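Local coordinates for putative periplasmic protein (Bacteroides eggerthii, PDB 4HBR), which is of unknown function, a putative periplasmic protein of the PF11396 family built around a long antiparallel beta sheet, at residues A50-M54 with V89-E93; Y111-F115 with T133-F139. All coordinates share one frame; numbering follows the deposited sequence.

Overall arrangement
Both interactions reach the same antiparallel sheet, with centres about 15 Å apart. Interaction 1 joins two neighbouring strands, 52-58 and 82-90, at the ends where they pass into loops; it lies about 12 Å from the centre of the chain and grades from buried M54, V89 and F91 to exposed P92. Interaction 2 is nearer the centre, at about 8 Å, and fastens the C-terminal segment 133-139 onto strand 109-115. Ring, selenium and apolar contacts make up the first, without a hydrogen bond across it, whereas the second combines two hydrogen bonds with a leucine-phenylalanine contact. F139 connects them, its CB lying 3.5 Å from M54 SE.

Interaction 1 of 2, residues A50-M54 with V89-E93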
loop_
_atom_site.group_PDB
_atom_site.type_symbol
_atom_site.label_atom_id
_atom_site.label_comp_id
_atom_site.label_asym_id
_atom_site.label_seq_id
_atom_site.Cartn_x
_atom_site.Cartn_y
_atom_site.Cartn_z
ATOM N N ALA A 50 11.915 15.173 -6.353
ATOM C CA ALA A 50 12.415 13.797 -6.505
ATOM C C ALA A 50 12.778 13.101 -5.169
ATOM O O ALA A 50 13.650 12.228 -5.143
ATOM C CB ALA A 50 13.606 13.750 -7.466
ATOM N N GLU A 51 12.073 13.436 -4.086
ATOM C CA GLU A 51 12.269 12.788 -2.788
ATOM C C GLU A 51 11.184 11.725 -2.627
ATOM O O GLU A 51 10.001 12.059 -2.727
ATOM C CB GLU A 51 12.213 13.809 -1.624
ATOM C CG GLU A 51 13.146 15.005 -1.744
ATOM C CD GLU A 51 12.639 16.344 -1.217
ATOM O OE1 GLU A 51 11.405 16.551 -1.127
ATOM O OE2 GLU A 51 13.497 17.215 -0.941
ATOM N N TRP A 52 11.561 10.458 -2.416
ATOM C CA TRP A 52 10.553 9.409 -2.228
ATOM C C TRP A 52 9.988 9.547 -0.797
ATOM O O TRP A 52 10.744 9.845 0.133
ATOM C CB TRP A 52 11.096 7.992 -2.549
ATOM C CG TRP A 52 11.875 7.336 -1.442
ATOM C CD1 TRP A 52 13.224 7.439 -1.209
ATOM C CD2 TRP A 52 11.363 6.421 -0.450
ATOM N NE1 TRP A 52 13.585 6.651 -0.132
ATOM C CE2 TRP A 52 12.461 6.013 0.350
ATOM C CE3 TRP A 52 10.085 5.885 -0.176
ATOM C CZ2 TRP A 52 12.314 5.113 1.412
ATOM C CZ3 TRP A 52 9.947 4.991 0.881
ATOM C CH2 TRP A 52 11.050 4.616 1.658
ATOM N N VAL A 53 8.661 9.413 -0.645
ATOM C CA VAL A 53 7.983 9.615 0.640
ATOM C C VAL A 53 7.193 8.373 1.076
ATOM O O VAL A 53 6.823 8.264 2.243
ATOM C CB VAL A 53 7.078 10.883 0.628
ATOM C CG1 VAL A 53 7.915 12.163 0.518
ATOM C CG2 VAL A 53 6.034 10.825 -0.483
HETATM N N MSE A 54 6.899 7.470 0.145
HETATM C CA MSE A 54 6.154 6.262 0.453
HETATM C C MSE A 54 6.364 5.199 -0.613
HETATM O O MSE A 54 6.469 5.504 -1.799
HETATM C CB MSE A 54 4.646 6.565 0.617
HETATM C CG MSE A 54 3.801 5.322 0.954
HETATM SE SE MSE A 54 2.019 5.701 1.582
HETATM C CE MSE A 54 1.231 6.568 0.098
ATOM N N VAL A 89 3.364 -1.152 3.552
ATOM C CA VAL A 89 3.520 0.284 3.351
ATOM C C VAL A 89 4.767 0.726 4.052
ATOM O O VAL A 89 4.912 0.487 5.255
ATOM C CB VAL A 89 2.273 1.097 3.814
ATOM C CG1 VAL A 89 2.411 2.571 3.434
ATOM C CG2 VAL A 89 0.976 0.517 3.245
ATOM N N GLN A 90 5.669 1.378 3.307
ATOM C CA GLN A 90 6.945 1.826 3.872
ATOM C C GLN A 90 7.181 3.291 3.653
ATOM O O GLN A 90 6.632 3.895 2.732
ATOM C CB GLN A 90 8.123 1.042 3.306
ATOM C CG GLN A 90 8.101 -0.428 3.678
ATOM C CD GLN A 90 9.293 -1.083 3.057
ATOM O OE1 GLN A 90 10.394 -1.085 3.615
ATOM N NE2 GLN A 90 9.134 -1.514 1.818
ATOM N N PHE A 91 8.072 3.842 4.486
ATOM C CA PHE A 91 8.393 5.259 4.504
ATOM C C PHE A 91 9.869 5.489 4.763
ATOM O O PHE A 91 10.499 4.622 5.391
ATOM C CB PHE A 91 7.598 5.922 5.634
ATOM C CG PHE A 91 6.121 5.630 5.646
ATOM C CD1 PHE A 91 5.246 6.364 4.840
ATOM C CD2 PHE A 91 5.596 4.638 6.484
ATOM C CE1 PHE A 91 3.870 6.127 4.876
ATOM C CE2 PHE A 91 4.225 4.406 6.526
ATOM C CZ PHE A 91 3.368 5.162 5.730
ATOM N N PRO A 92 10.439 6.645 4.356
ATOM C CA PRO A 92 11.875 6.851 4.616
ATOM C C PRO A 92 12.239 6.901 6.116
ATOM O O PRO A 92 13.250 6.335 6.513
ATOM C CB PRO A 92 12.205 8.187 3.903
ATOM C CG PRO A 92 10.911 8.805 3.556
ATOM C CD PRO A 92 9.852 7.758 3.564
ATOM N N GLU A 93 11.397 7.513 6.944
ATOM C CA GLU A 93 11.704 7.713 8.369
ATOM C C GLU A 93 10.785 7.015 9.358
ATOM O O GLU A 93 11.137 6.970 10.534
ATOM C CB GLU A 93 11.627 9.220 8.702
ATOM C CG GLU A 93 12.610 10.062 7.919
ATOM C CD GLU A 93 12.522 11.552 8.100
ATOM O OE1 GLU A 93 11.846 12.015 9.042
ATOM O OE2 GLU A 93 13.198 12.270 7.330
#
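M54 brings its selenium against both V89 CG1 and F91 CE1, while W52, on the same strand, lays its indole against P92. Starting at the base of M54, a selenomethionine, CB lies 3.9 Å from Q90 O, and CG comes closer to that same oxygen while also approaching V89 CG1 and F91 CE1. M54 SE then sits 3.7 Å from V89 CG1 and 3.8 Å from F91 CE1. It meets the F91 ring obliquely, 59° off the ring normal, in a Met-aromatic contact. With CG anti to the backbone N (chi1 -180°), the M54 chain runs extended past Q90 O to the F91 ring before bending at chi3 (63°). The strands 52-58 and 82-90 are adjacent and antiparallel in the sheet and still pair through Q90 and K55; within these two segments M54 CA instead approaches Q90 O at 3.3 Å in a CA-H...O contact. Beyond the end of strand 82-90, P92 puts its CD over one face of the W52 six-membered ring, 4.0 Å from the centroid, a CH-pi contact. W52 CH2 sits over the peptide link between F91 and P92, 3.4 Å from F91 C and from P92 N. V53 O lies near the F91 ring plane, at the edge by CD1, and 3.3 Å from P92 CD.

Interaction 2 of 2, residues Y111-F115 with T133-F139; sequences YQILF and TLGASTF
Strand 111-115 and the loop that leads into helix 136-139 keep their backbones well apart, Q112 and T133 being the nearest pair with 8.1 Å between their CA atoms. Q112 spans the gap with an extended chain, CG anti to the backbone N (chi1 -178°), and its amide grips T133 twice. T133 OG1 donates to Q112 OE1 at 2.8 Å, tilted from the plane of that carbonyl, while Q112 NE2 donates to T133 O at 2.9 Å along a nearly straight N-H (174°), with the acceptor in the amide plane. T138 OG1 also donates to T133 O, from the opposite face of the peptide plane, so this carbonyl is held from both sides. G135 is the N-cap of the short C-terminal helix 136-139, which packs on the antiparallel sheet, F139 reaching strands 82-90 and 109-115. Q101, on the adjoining strand 97-104, gives Q112 OE1 a second hydrogen bond; with the two T133 bonds, this holds the amide's rotation. L134 CD2 lies 3.6 Å from Q112 OE1. Farther along strand 111-115, L114 meets the F139 ring obliquely, its CD1 4.0 Å from F139 CE1 and CD2 4.0 Å from F139 CZ. T138 CG2 lies over the centre of one face of that ring.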
loop_
_atom_site.group_PDB
_atom_site.type_symbol
_atom_site.label_atom_id
_atom_site.label_comp_id
_atom_site.label_asym_id
_atom_site.label_seq_id
_atom_site.Cartn_x
_atom_site.Cartn_y
_atom_site.Cartn_z
ATOM N N TYR A 111 -13.914 -3.529 4.399
ATOM C CA TYR A 111 -13.142 -2.862 5.445
ATOM C C TYR A 111 -11.668 -2.819 5.119
ATOM O O TYR A 111 -11.162 -3.665 4.390
ATOM C CB TYR A 111 -13.349 -3.563 6.801
ATOM C CG TYR A 111 -14.792 -3.549 7.265
ATOM C CD1 TYR A 111 -15.670 -4.568 6.904
ATOM C CD2 TYR A 111 -15.276 -2.523 8.080
ATOM C CE1 TYR A 111 -16.996 -4.568 7.333
ATOM C CE2 TYR A 111 -16.606 -2.508 8.513
ATOM C CZ TYR A 111 -17.468 -3.526 8.121
ATOM O OH TYR A 111 -18.782 -3.538 8.533
ATOM N N GLN A 112 -10.978 -1.831 5.685
ATOM C CA GLN A 112 -9.538 -1.650 5.584
ATOM C C GLN A 112 -8.983 -1.489 6.998
ATOM O O GLN A 112 -9.441 -0.614 7.755
ATOM C CB GLN A 112 -9.187 -0.445 4.705
ATOM C CG GLN A 112 -7.688 -0.237 4.531
ATOM C CD GLN A 112 -7.422 0.788 3.482
ATOM O OE1 GLN A 112 -7.525 0.497 2.283
ATOM N NE2 GLN A 112 -7.097 2.009 3.906
ATOM N N ILE A 113 -8.067 -2.381 7.379
ATOM C CA ILE A 113 -7.460 -2.344 8.704
ATOM C C ILE A 113 -5.985 -2.095 8.520
ATOM O O ILE A 113 -5.322 -2.805 7.736
ATOM C CB ILE A 113 -7.745 -3.618 9.563
ATOM C CG1 ILE A 113 -9.230 -4.048 9.511
ATOM C CG2 ILE A 113 -7.331 -3.405 11.014
ATOM C CD1 ILE A 113 -9.407 -5.273 8.779
ATOM N N LEU A 114 -5.470 -1.072 9.234
ATOM C CA LEU A 114 -4.034 -0.724 9.250
ATOM C C LEU A 114 -3.415 -1.239 10.531
ATOM O O LEU A 114 -3.901 -0.949 11.621
ATOM C CB LEU A 114 -3.809 0.791 9.112
ATOM C CG LEU A 114 -4.523 1.527 7.978
ATOM C CD1 LEU A 114 -4.103 2.999 7.982
ATOM C CD2 LEU A 114 -4.199 0.899 6.596
ATOM N N PHE A 115 -2.350 -2.012 10.397
ATOM C CA PHE A 115 -1.654 -2.622 11.523
ATOM C C PHE A 115 -0.209 -2.207 11.616
ATOM O O PHE A 115 0.469 -2.072 10.588
ATOM C CB PHE A 115 -1.671 -4.163 11.365
ATOM C CG PHE A 115 -2.990 -4.892 11.543
ATOM C CD1 PHE A 115 -3.438 -5.260 12.810
ATOM C CD2 PHE A 115 -3.744 -5.279 10.439
ATOM C CE1 PHE A 115 -4.614 -6.003 12.969
ATOM C CE2 PHE A 115 -4.928 -6.027 10.600
ATOM C CZ PHE A 115 -5.350 -6.385 11.865
ATOM N N THR A 133 -8.225 4.225 -1.351
ATOM C CA THR A 133 -8.197 4.111 0.105
ATOM C C THR A 133 -6.752 3.901 0.647
ATOM O O THR A 133 -6.538 3.989 1.857
ATOM C CB THR A 133 -9.203 3.025 0.567
ATOM O OG1 THR A 133 -8.763 1.748 0.129
ATOM C CG2 THR A 133 -10.618 3.262 0.050
ATOM N N LEU A 134 -5.775 3.717 -0.238
ATOM C CA LEU A 134 -4.379 3.538 0.151
ATOM C C LEU A 134 -3.466 4.670 -0.356
ATOM O O LEU A 134 -2.247 4.514 -0.317
ATOM C CB LEU A 134 -3.856 2.184 -0.372
ATOM C CG LEU A 134 -4.360 0.938 0.354
ATOM C CD1 LEU A 134 -3.869 -0.334 -0.334
ATOM C CD2 LEU A 134 -4.020 0.976 1.850
ATOM N N GLY A 135 -4.049 5.777 -0.816
ATOM C CA GLY A 135 -3.304 6.902 -1.372
ATOM C C GLY A 135 -2.713 7.834 -0.345
ATOM O O GLY A 135 -2.785 7.571 0.861
ATOM N N ALA A 136 -2.148 8.958 -0.833
ATOM C CA ALA A 136 -1.523 10.011 -0.026
ATOM C C ALA A 136 -2.453 10.517 1.094
ATOM O O ALA A 136 -1.968 10.755 2.192
ATOM C CB ALA A 136 -1.106 11.174 -0.927
ATOM N N SER A 137 -3.766 10.631 0.847
ATOM C CA SER A 137 -4.698 11.142 1.865
ATOM C C SER A 137 -4.820 10.201 3.108
ATOM O O SER A 137 -5.129 10.683 4.182
ATOM C CB SER A 137 -6.067 11.422 1.267
ATOM O OG SER A 137 -6.727 10.210 0.950
ATOM N N THR A 138 -4.516 8.898 2.979
ATOM C CA THR A 138 -4.562 7.959 4.098
ATOM C C THR A 138 -3.246 7.976 4.903
ATOM O O THR A 138 -3.270 7.773 6.120
ATOM C CB THR A 138 -4.851 6.532 3.552
ATOM O OG1 THR A 138 -6.122 6.520 2.929
ATOM C CG2 THR A 138 -4.825 5.438 4.632
ATOM N N PHE A 139 -2.099 8.164 4.232
ATOM C CA PHE A 139 -0.801 8.029 4.893
ATOM C C PHE A 139 0.083 9.272 4.935
ATOM O O PHE A 139 0.981 9.314 5.777
ATOM C CB PHE A 139 -0.003 6.918 4.196
ATOM C CG PHE A 139 -0.663 5.555 4.199
ATOM C CD1 PHE A 139 -0.616 4.740 5.334
ATOM C CD2 PHE A 139 -1.292 5.067 3.056
ATOM C CE1 PHE A 139 -1.212 3.477 5.327
ATOM C CE2 PHE A 139 -1.869 3.797 3.045
ATOM C CZ PHE A 139 -1.833 3.013 4.184
#